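Local coordinates for protein PrgX (Enterococcus faecalis, PDB 2AWI) that acts as a receptor for the peptide sex pheromone cCF10 and probably binds DNA as a repressor in the regulation of conjugation, at residues Leu107-Ser118 with Ile151-Val162. The protein carries 1 engineered substitution. Sequence-based numbering, arbitrary orientation.
Sequences LQYFSIYLGYIS and IDCEIVSNLLNV. Engineered in segment 151-162: Cys-153 (natural residue Tyr).
Ser-111 and Ile-155 interlock where helices 107-118 and 151-159 lie nearly parallel, 16° apart with axes 9.4 Å from each other. Each is a knob in the opposing helix: Ser-111 enters the hole formed by Ile-151, Glu-154, Ile-155 and Asn-158, and Ile-155 the one formed by Leu-107, Phe-110, Ser-111 and Leu-114. With its OG anti to the backbone N (chi1 -172°), Ser-111 presents the hydroxyl to two polar groups, OG lying 2.8 Å from both Glu-154 OE2 and Asn-158 OD1, within hydrogen-bonding distance of each. The extended Glu-154 chain reaches across to this point, and its OE2 also forms a salt bridge with Lys-79 of helix 74-87.

Beside this polar spot the packing is apolar. Ile-155 CD1 lies 3.7 Å from Phe-110 CD2, near the ring plane, so the isoleucine meets the ring at its edge, while Leu-114 of the ring's own helix lies over one face. Leu-107 sends CD1 to Ile-151 CG2 (3.7 Å) and CD2 to Ile-155 CD1. Further along, Leu-114 CD1 presses on Leu-159 CD2 at 3.4 Å, a tight carbon pair, and also meets Asn-158 CB. At the far end of the contact, Val-162 sets CG1 against Ser-118 CA (3.5 Å) and CB against Ile-117 CG2.

In the second shell, helix 128-142, which lies between the two in sequence, covers Phe-110 through Leu-141 and Ile-155 through Tyr-142, consistent with alpha-helical repeat packing in this TPR-like region. Leu-107 and Ile-151 also pack on Leu-15 and Gly-55, respectively, of the second subunit. Reciprocal knobs and apolar packing thus surround a polar site at Ser-111, where the Lys-79 salt bridge, with the serine hydroxyl close by, would probably temper the negative charge that Glu-154 brings to the interface.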
loop_
_atom_site.group_PDB
_atom_site.type_symbol
_atom_site.label_atom_id
_atom_site.label_comp_id
_atom_site.label_asym_id
_atom_site.label_seq_id
_atom_site.Cartn_x
_atom_site.Cartn_y
_atom_site.Cartn_z
ATOM N N LEU A 107 27.806 -9.104 40.750
ATOM C CA LEU A 107 27.401 -8.955 39.366
ATOM C C LEU A 107 26.593 -7.672 39.199
ATOM O O LEU A 107 26.656 -7.028 38.156
ATOM C CB LEU A 107 26.583 -10.165 38.928
ATOM C CG LEU A 107 27.362 -11.483 38.944
ATOM C CD1 LEU A 107 26.428 -12.634 38.623
ATOM C CD2 LEU A 107 28.512 -11.420 37.943
ATOM N N GLN A 108 25.839 -7.293 40.225
ATOM C CA GLN A 108 25.047 -6.070 40.150
ATOM C C GLN A 108 25.986 -4.878 40.010
ATOM O O GLN A 108 25.877 -4.104 39.064
ATOM C CB GLN A 108 24.170 -5.920 41.396
ATOM C CG GLN A 108 23.020 -6.912 41.446
ATOM C CD GLN A 108 21.953 -6.617 40.401
ATOM O OE1 GLN A 108 21.195 -7.502 40.000
ATOM N NE2 GLN A 108 21.882 -5.363 39.964
ATOM N N TYR A 109 26.918 -4.734 40.948
ATOM C CA TYR A 109 27.876 -3.632 40.891
ATOM C C TYR A 109 28.648 -3.621 39.579
ATOM O O TYR A 109 28.988 -2.557 39.061
ATOM C CB TYR A 109 28.851 -3.698 42.071
ATOM C CG TYR A 109 28.309 -3.044 43.322
ATOM C CD1 TYR A 109 28.096 -1.667 43.372
ATOM C CD2 TYR A 109 27.962 -3.806 44.437
ATOM C CE1 TYR A 109 27.545 -1.062 44.500
ATOM C CE2 TYR A 109 27.410 -3.211 45.572
ATOM C CZ TYR A 109 27.202 -1.842 45.594
ATOM O OH TYR A 109 26.636 -1.256 46.701
ATOM N N PHE A 110 28.931 -4.795 39.026
ATOM C CA PHE A 110 29.641 -4.804 37.759
ATOM C C PHE A 110 28.736 -4.158 36.725
ATOM O O PHE A 110 29.173 -3.313 35.946
ATOM C CB PHE A 110 29.993 -6.223 37.313
ATOM C CG PHE A 110 30.909 -6.260 36.125
ATOM C CD1 PHE A 110 32.155 -5.643 36.182
ATOM C CD2 PHE A 110 30.520 -6.882 34.943
ATOM C CE1 PHE A 110 33.002 -5.641 35.078
ATOM C CE2 PHE A 110 31.360 -6.886 33.829
ATOM C CZ PHE A 110 32.603 -6.264 33.898
ATOM N N SER A 111 27.468 -4.558 36.734
ATOM C CA SER A 111 26.485 -4.019 35.804
ATOM C C SER A 111 26.390 -2.499 35.951
ATOM O O SER A 111 26.302 -1.777 34.961
ATOM C CB SER A 111 25.116 -4.661 36.053
ATOM O OG SER A 111 24.193 -4.291 35.042
ATOM N N ILE A 112 26.415 -2.013 37.187
ATOM C CA ILE A 112 26.347 -0.575 37.425
ATOM C C ILE A 112 27.605 0.078 36.853
ATOM O O ILE A 112 27.541 1.117 36.191
ATOM C CB ILE A 112 26.251 -0.269 38.932
ATOM C CG1 ILE A 112 24.918 -0.781 39.480
ATOM C CG2 ILE A 112 26.378 1.219 39.165
ATOM C CD1 ILE A 112 24.804 -0.684 40.989
ATOM N N TYR A 113 28.744 -0.558 37.112
ATOM C CA TYR A 113 30.041 -0.094 36.634
ATOM C C TYR A 113 30.013 0.164 35.131
ATOM O O TYR A 113 30.411 1.233 34.674
ATOM C CB TYR A 113 31.105 -1.144 36.962
ATOM C CG TYR A 113 32.416 -0.947 36.241
ATOM C CD1 TYR A 113 33.268 0.109 36.573
ATOM C CD2 TYR A 113 32.800 -1.810 35.214
ATOM C CE1 TYR A 113 34.472 0.301 35.899
ATOM C CE2 TYR A 113 33.998 -1.628 34.534
ATOM C CZ TYR A 113 34.831 -0.570 34.882
ATOM O OH TYR A 113 36.024 -0.389 34.218
ATOM N N LEU A 114 29.550 -0.819 34.364
ATOM C CA LEU A 114 29.471 -0.674 32.910
ATOM C C LEU A 114 28.510 0.461 32.563
ATOM O O LEU A 114 28.545 1.007 31.455
ATOM C CB LEU A 114 28.995 -1.983 32.261
ATOM C CG LEU A 114 29.930 -3.190 32.414
ATOM C CD1 LEU A 114 29.276 -4.444 31.829
ATOM C CD2 LEU A 114 31.263 -2.896 31.727
ATOM N N GLY A 115 27.650 0.803 33.521
ATOM C CA GLY A 115 26.708 1.888 33.324
ATOM C C GLY A 115 27.471 3.200 33.275
ATOM O O GLY A 115 27.129 4.112 32.514
ATOM N N TYR A 116 28.513 3.294 34.093
ATOM C CA TYR A 116 29.349 4.488 34.122
ATOM C C TYR A 116 30.230 4.549 32.876
ATOM O O TYR A 116 30.445 5.621 32.311
ATOM C CB TYR A 116 30.231 4.501 35.371
ATOM C CG TYR A 116 29.516 4.900 36.642
ATOM C CD1 TYR A 116 28.510 4.101 37.188
ATOM C CD2 TYR A 116 29.857 6.077 37.308
ATOM C CE1 TYR A 116 27.865 4.467 38.374
ATOM C CE2 TYR A 116 29.221 6.452 38.488
ATOM C CZ TYR A 116 28.228 5.645 39.016
ATOM O OH TYR A 116 27.610 6.026 40.184
ATOM N N ILE A 117 30.740 3.399 32.445
ATOM C CA ILE A 117 31.589 3.360 31.260
ATOM C C ILE A 117 30.803 3.863 30.063
ATOM O O ILE A 117 31.321 4.609 29.234
ATOM C CB ILE A 117 32.088 1.932 30.968
ATOM C CG1 ILE A 117 32.971 1.451 32.120
ATOM C CG2 ILE A 117 32.868 1.904 29.653
ATOM C CD1 ILE A 117 34.191 2.318 32.362
ATOM N N SER A 118 29.544 3.450 29.982
ATOM C CA SER A 118 28.670 3.859 28.894
ATOM C C SER A 118 28.548 5.379 28.891
ATOM O O SER A 118 28.716 6.024 27.858
ATOM C CB SER A 118 27.292 3.229 29.075
ATOM O OG SER A 118 26.444 3.556 27.991
ATOM N N ILE A 151 20.948 -11.309 35.719
ATOM C CA ILE A 151 21.955 -10.256 35.773
ATOM C C ILE A 151 23.136 -10.520 34.822
ATOM O O ILE A 151 23.812 -9.578 34.382
ATOM C CB ILE A 151 22.459 -10.064 37.219
ATOM C CG1 ILE A 151 23.439 -8.895 37.288
ATOM C CG2 ILE A 151 23.106 -11.345 37.707
ATOM C CD1 ILE A 151 22.859 -7.572 36.832
ATOM N N ASP A 152 23.387 -11.789 34.504
ATOM C CA ASP A 152 24.465 -12.125 33.576
ATOM C C ASP A 152 24.073 -11.651 32.178
ATOM O O ASP A 152 24.894 -11.108 31.437
ATOM C CB ASP A 152 24.730 -13.634 33.559
ATOM C CG ASP A 152 25.389 -14.120 34.832
ATOM O OD1 ASP A 152 26.450 -13.567 35.194
ATOM O OD2 ASP A 152 24.851 -15.053 35.468
ATOM N N CYS A 153 22.812 -11.854 31.815
ATOM C CA CYS A 153 22.341 -11.405 30.514
ATOM C C CYS A 153 22.230 -9.881 30.481
ATOM O O CYS A 153 22.288 -9.273 29.418
ATOM C CB CYS A 153 21.005 -12.066 30.176
ATOM S SG CYS A 153 21.201 -13.811 29.699
ATOM N N GLU A 154 22.090 -9.258 31.646
ATOM C CA GLU A 154 22.015 -7.803 31.701
ATOM C C GLU A 154 23.435 -7.301 31.441
ATOM O O GLU A 154 23.650 -6.384 30.650
ATOM C CB GLU A 154 21.527 -7.333 33.076
ATOM C CG GLU A 154 21.236 -5.841 33.155
ATOM C CD GLU A 154 20.804 -5.397 34.546
ATOM O OE1 GLU A 154 19.855 -6.001 35.107
ATOM O OE2 GLU A 154 21.412 -4.440 35.081
ATOM N N ILE A 155 24.400 -7.921 32.116
ATOM C CA ILE A 155 25.809 -7.568 31.953
ATOM C C ILE A 155 26.220 -7.693 30.483
ATOM O O ILE A 155 26.830 -6.789 29.916
ATOM C CB ILE A 155 26.706 -8.487 32.825
ATOM C CG1 ILE A 155 26.660 -8.008 34.280
ATOM C CG2 ILE A 155 28.126 -8.513 32.280
ATOM C CD1 ILE A 155 27.395 -8.901 35.263
ATOM N N VAL A 156 25.872 -8.814 29.863
ATOM C CA VAL A 156 26.213 -9.025 28.462
ATOM C C VAL A 156 25.680 -7.905 27.576
ATOM O O VAL A 156 26.350 -7.464 26.644
ATOM C CB VAL A 156 25.667 -10.368 27.960
ATOM C CG1 VAL A 156 25.231 -10.250 26.511
ATOM C CG2 VAL A 156 26.752 -11.425 28.085
ATOM N N SER A 157 24.462 -7.463 27.866
ATOM C CA SER A 157 23.827 -6.396 27.109
ATOM C C SER A 157 24.595 -5.092 27.301
ATOM O O SER A 157 24.807 -4.334 26.353
ATOM C CB SER A 157 22.384 -6.224 27.581
ATOM O OG SER A 157 21.747 -5.167 26.885
ATOM N N ASN A 158 25.004 -4.836 28.540
ATOM C CA ASN A 158 25.758 -3.633 28.874
ATOM C C ASN A 158 27.109 -3.639 28.147
ATOM O O ASN A 158 27.606 -2.587 27.743
ATOM C CB ASN A 158 25.990 -3.563 30.389
ATOM C CG ASN A 158 24.699 -3.380 31.181
ATOM O OD1 ASN A 158 24.650 -3.664 32.380
ATOM N ND2 ASN A 158 23.659 -2.888 30.522
ATOM N N LEU A 159 27.694 -4.825 27.983
ATOM C CA LEU A 159 28.982 -4.967 27.306
ATOM C C LEU A 159 28.881 -4.682 25.812
ATOM O O LEU A 159 29.783 -4.072 25.232
ATOM C CB LEU A 159 29.546 -6.377 27.515
ATOM C CG LEU A 159 29.960 -6.747 28.940
ATOM C CD1 LEU A 159 30.270 -8.230 29.010
ATOM C CD2 LEU A 159 31.169 -5.912 29.359
ATOM N N LEU A 160 27.796 -5.132 25.185
ATOM C CA LEU A 160 27.605 -4.900 23.757
ATOM C C LEU A 160 27.516 -3.404 23.496
ATOM O O LEU A 160 27.596 -2.958 22.354
ATOM C CB LEU A 160 26.319 -5.570 23.264
ATOM C CG LEU A 160 26.319 -7.085 23.025
ATOM C CD1 LEU A 160 24.916 -7.566 22.668
ATOM C CD2 LEU A 160 27.280 -7.419 21.896
ATOM N N ASN A 161 27.368 -2.636 24.571
ATOM C CA ASN A 161 27.229 -1.192 24.481
ATOM C C ASN A 161 28.541 -0.416 24.612
ATOM O O ASN A 161 28.632 0.732 24.180
ATOM C CB ASN A 161 26.253 -0.719 25.558
ATOM C CG ASN A 161 25.644 0.627 25.242
ATOM O OD1 ASN A 161 24.840 0.754 24.317
ATOM N ND2 ASN A 161 26.028 1.647 26.004
ATOM N N VAL A 162 29.558 -1.031 25.205
ATOM C CA VAL A 162 30.831 -0.346 25.386
ATOM C C VAL A 162 32.036 -1.194 24.981
ATOM O O VAL A 162 33.161 -0.939 25.416
ATOM C CB VAL A 162 31.012 0.084 26.863
ATOM C CG1 VAL A 162 29.884 1.007 27.283
ATOM C CG2 VAL A 162 31.051 -1.145 27.760
#